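Local coordinates for protein VMS1 (Saccharomyces cerevisiae, PDB 5WHG) that cleaves polypeptidyl-tRNAs downstream of ribosome-associated quality control, releasing incompletely synthesized polypeptides for degradation, at residues S160-Y169 against V175-S187. Numbering follows the deposited sequence.
Sequences SPYIYFKSKY and VLAIYKSLFNKRS
Backbone bonds pair I163 with I178 and F165 with L176, each in both directions; I163 N to I178 O is 2.8 Å. Just past the strand, K180 N adds a bond to P161 O, 2.8 Å long and nearly straight at 173°. Its side chain, bent at chi3 (72°), carries NZ back to S160 O, 2.8 Å away, while its CG lies on I163 CG1. A water donates to P161 O and accepts from S181 N.

Y162 and Y179 form a non-hydrogen-bonded pair whose side chains start apart, yet the rings run alongside each other, planes at 46°; Y162 CE1 sits over the Y179 ring, 3.4 Å from Y179 CE1. The Y162 ring has P161 CG over one face and A177 CB over the opposite one. The hydroxyls bond outward, Y162 to K365 and Y179 to E360. A leucine in place of Y179 would probably leave E360 without this hydroxyl partner and Y162 without the ring beneath its CE1.

I163, F165, L176 and I178 share one face, opposite Y164 and A177: I178 CG2 meets the F165 ring edge at CE1 (3.8 Å), and I163 CD1 reaches F183.

This antiparallel beta hairpin is the central pair of a four-stranded sheet flanked by strands 36-37 and 365-366, helix 191-198 packing on F165 and F183.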
# COMPACT_ATOMS: atom_id res chain seq x y z
N SER A 160 11.96 -17.39 -0.49
CA SER A 160 12.25 -16.08 0.10
C SER A 160 11.24 -15.00 -0.30
O SER A 160 10.88 -14.87 -1.47
CB SER A 160 13.65 -15.61 -0.30
OG SER A 160 13.85 -14.27 0.12
N PRO A 161 10.82 -14.20 0.69
CA PRO A 161 9.82 -13.15 0.42
C PRO A 161 10.37 -11.91 -0.24
O PRO A 161 9.56 -11.04 -0.61
CB PRO A 161 9.31 -12.82 1.83
CG PRO A 161 10.52 -13.03 2.69
CD PRO A 161 11.24 -14.22 2.10
N TYR A 162 11.68 -11.78 -0.40
CA TYR A 162 12.30 -10.53 -0.83
C TYR A 162 12.92 -10.64 -2.21
O TYR A 162 13.16 -11.72 -2.76
CB TYR A 162 13.41 -10.09 0.12
CG TYR A 162 13.03 -9.81 1.54
CD1 TYR A 162 12.09 -8.83 1.85
CD2 TYR A 162 13.67 -10.47 2.59
CE1 TYR A 162 11.76 -8.56 3.16
CE2 TYR A 162 13.36 -10.21 3.89
CZ TYR A 162 12.40 -9.25 4.18
OH TYR A 162 12.08 -9.00 5.49
N ILE A 163 13.22 -9.46 -2.75
CA ILE A 163 14.06 -9.26 -3.92
C ILE A 163 15.19 -8.34 -3.48
O ILE A 163 14.97 -7.44 -2.65
CB ILE A 163 13.23 -8.69 -5.09
CG1 ILE A 163 12.41 -9.80 -5.74
CG2 ILE A 163 14.08 -7.95 -6.10
CD1 ILE A 163 11.65 -9.36 -6.96
N TYR A 164 16.40 -8.58 -4.00
CA TYR A 164 17.62 -7.93 -3.49
C TYR A 164 18.30 -7.09 -4.57
O TYR A 164 18.30 -7.46 -5.75
CB TYR A 164 18.62 -8.96 -2.97
CG TYR A 164 18.04 -9.91 -1.96
CD1 TYR A 164 17.93 -9.55 -0.63
CD2 TYR A 164 17.61 -11.17 -2.34
CE1 TYR A 164 17.40 -10.42 0.31
CE2 TYR A 164 17.08 -12.05 -1.41
CZ TYR A 164 16.98 -11.66 -0.08
OH TYR A 164 16.45 -12.52 0.86
N PHE A 165 18.88 -5.98 -4.14
CA PHE A 165 19.74 -5.15 -4.98
C PHE A 165 21.08 -4.90 -4.27
O PHE A 165 21.19 -5.03 -3.04
CB PHE A 165 19.08 -3.81 -5.33
CG PHE A 165 17.76 -3.96 -6.03
CD1 PHE A 165 16.58 -4.05 -5.30
CD2 PHE A 165 17.70 -4.02 -7.41
CE1 PHE A 165 15.35 -4.19 -5.94
CE2 PHE A 165 16.47 -4.17 -8.06
CZ PHE A 165 15.30 -4.25 -7.32
N LYS A 166 22.09 -4.53 -5.05
CA LYS A 166 23.41 -4.21 -4.52
C LYS A 166 23.77 -2.76 -4.83
O LYS A 166 23.31 -2.20 -5.83
CB LYS A 166 24.48 -5.14 -5.09
CG LYS A 166 24.09 -6.62 -5.13
CD LYS A 166 25.31 -7.48 -5.40
CE LYS A 166 25.11 -8.44 -6.58
NZ LYS A 166 26.45 -8.89 -7.15
N SER A 167 24.61 -2.15 -3.96
CA SER A 167 25.00 -0.74 -4.08
C SER A 167 26.06 -0.27 -3.08
O SER A 167 27.25 -0.25 -3.42
CB SER A 167 23.76 0.15 -3.96
OG SER A 167 22.97 -0.29 -2.88
N LYS A 168 25.64 0.15 -1.87
CA LYS A 168 26.48 0.89 -0.91
C LYS A 168 26.60 0.13 0.42
O LYS A 168 25.70 0.22 1.26
CB LYS A 168 25.92 2.29 -0.66
CG LYS A 168 25.87 3.13 -1.92
CD LYS A 168 25.67 4.60 -1.65
CE LYS A 168 26.05 5.40 -2.90
NZ LYS A 168 25.21 5.05 -4.06
N TYR A 169 27.72 -0.56 0.61
CA TYR A 169 28.00 -1.29 1.85
C TYR A 169 28.15 -0.34 3.04
O TYR A 169 29.02 -0.51 3.91
CB TYR A 169 29.28 -2.12 1.70
CG TYR A 169 29.14 -3.62 1.88
CD1 TYR A 169 29.16 -4.20 3.15
CD2 TYR A 169 29.03 -4.47 0.77
CE1 TYR A 169 29.05 -5.58 3.32
CE2 TYR A 169 28.92 -5.84 0.92
CZ TYR A 169 28.93 -6.39 2.19
OH TYR A 169 28.82 -7.75 2.34
N VAL A 175 23.27 -4.59 0.79
CA VAL A 175 22.21 -5.36 0.14
C VAL A 175 20.83 -4.84 0.53
O VAL A 175 20.40 -5.03 1.66
CB VAL A 175 22.31 -6.85 0.48
CG1 VAL A 175 21.25 -7.65 -0.30
CG2 VAL A 175 23.74 -7.35 0.24
N LEU A 176 20.14 -4.21 -0.41
CA LEU A 176 18.83 -3.64 -0.16
C LEU A 176 17.75 -4.62 -0.58
O LEU A 176 17.80 -5.17 -1.69
CB LEU A 176 18.67 -2.30 -0.89
CG LEU A 176 19.49 -1.16 -0.26
CD1 LEU A 176 19.76 -0.05 -1.26
CD2 LEU A 176 18.78 -0.58 0.96
N ALA A 177 16.78 -4.85 0.31
CA ALA A 177 15.73 -5.84 0.11
C ALA A 177 14.38 -5.14 -0.00
O ALA A 177 14.14 -4.15 0.69
CB ALA A 177 15.71 -6.85 1.26
N ILE A 178 13.53 -5.67 -0.88
CA ILE A 178 12.17 -5.17 -1.09
C ILE A 178 11.22 -6.37 -1.19
O ILE A 178 11.59 -7.41 -1.75
CB ILE A 178 12.09 -4.28 -2.35
CG1 ILE A 178 10.68 -3.70 -2.53
CG2 ILE A 178 12.45 -5.07 -3.59
CD1 ILE A 178 10.61 -2.68 -3.66
N TYR A 179 10.00 -6.23 -0.65
CA TYR A 179 9.06 -7.35 -0.60
C TYR A 179 8.53 -7.71 -1.99
O TYR A 179 8.06 -6.84 -2.73
CB TYR A 179 7.88 -7.03 0.31
CG TYR A 179 8.12 -7.27 1.77
CD1 TYR A 179 8.18 -8.56 2.28
CD2 TYR A 179 8.26 -6.22 2.66
CE1 TYR A 179 8.40 -8.79 3.63
CE2 TYR A 179 8.48 -6.44 4.02
CZ TYR A 179 8.55 -7.74 4.50
OH TYR A 179 8.76 -7.97 5.84
N LYS A 180 8.58 -9.01 -2.33
CA LYS A 180 8.08 -9.47 -3.62
C LYS A 180 6.60 -9.15 -3.81
O LYS A 180 6.16 -8.88 -4.94
CB LYS A 180 8.30 -10.98 -3.77
CG LYS A 180 9.72 -11.38 -4.06
CD LYS A 180 10.04 -12.80 -3.59
CE LYS A 180 9.36 -13.86 -4.44
NZ LYS A 180 9.91 -15.21 -4.12
N SER A 181 5.83 -9.17 -2.72
CA SER A 181 4.41 -8.86 -2.76
C SER A 181 4.11 -7.50 -3.39
O SER A 181 3.01 -7.29 -3.91
CB SER A 181 3.84 -8.91 -1.35
OG SER A 181 3.92 -10.22 -0.85
N LEU A 182 5.06 -6.55 -3.33
CA LEU A 182 4.80 -5.21 -3.86
C LEU A 182 4.72 -5.20 -5.37
O LEU A 182 4.11 -4.28 -5.94
CB LEU A 182 5.89 -4.23 -3.42
CG LEU A 182 5.85 -3.54 -2.06
CD1 LEU A 182 6.85 -2.40 -2.09
CD2 LEU A 182 4.46 -3.03 -1.73
N PHE A 183 5.31 -6.18 -6.04
CA PHE A 183 5.34 -6.24 -7.49
C PHE A 183 4.12 -6.95 -8.07
O PHE A 183 3.40 -7.68 -7.40
CB PHE A 183 6.61 -6.93 -7.98
CG PHE A 183 7.87 -6.22 -7.56
CD1 PHE A 183 8.34 -5.15 -8.29
CD2 PHE A 183 8.56 -6.61 -6.43
CE1 PHE A 183 9.48 -4.48 -7.90
CE2 PHE A 183 9.70 -5.95 -6.05
CZ PHE A 183 10.16 -4.89 -6.79
N ASN A 184 3.92 -6.71 -9.36
CA ASN A 184 2.85 -7.32 -10.12
C ASN A 184 3.41 -8.57 -10.78
O ASN A 184 4.37 -8.49 -11.55
CB ASN A 184 2.31 -6.31 -11.13
CG ASN A 184 1.25 -6.88 -12.04
OD1 ASN A 184 1.17 -8.09 -12.27
ND2 ASN A 184 0.43 -6.00 -12.59
N LYS A 185 2.80 -9.73 -10.49
CA LYS A 185 3.35 -10.99 -10.98
C LYS A 185 3.18 -11.14 -12.49
O LYS A 185 4.05 -11.70 -13.17
CB LYS A 185 2.70 -12.17 -10.25
CG LYS A 185 3.11 -12.33 -8.80
CD LYS A 185 4.49 -12.95 -8.63
CE LYS A 185 4.83 -13.08 -7.14
NZ LYS A 185 6.08 -13.85 -6.85
N ARG A 186 2.07 -10.65 -13.04
CA ARG A 186 1.83 -10.81 -14.47
C ARG A 186 2.53 -9.74 -15.31
O ARG A 186 2.20 -9.57 -16.50
CB ARG A 186 0.33 -10.83 -14.77
CG ARG A 186 -0.20 -12.20 -15.24
CD ARG A 186 -1.70 -12.35 -15.02
NE ARG A 186 -2.03 -12.83 -13.68
CZ ARG A 186 -3.13 -12.50 -13.00
NH1 ARG A 186 -4.00 -11.66 -13.53
NH2 ARG A 186 -3.34 -13.00 -11.78
N SER A 187 3.51 -9.05 -14.73
CA SER A 187 4.18 -7.94 -15.39
C SER A 187 5.40 -8.41 -16.15
O SER A 187 6.18 -9.24 -15.67
CB SER A 187 4.59 -6.87 -14.38
OG SER A 187 5.13 -5.76 -15.08
O HOH W 1 6.70 -10.75 -0.38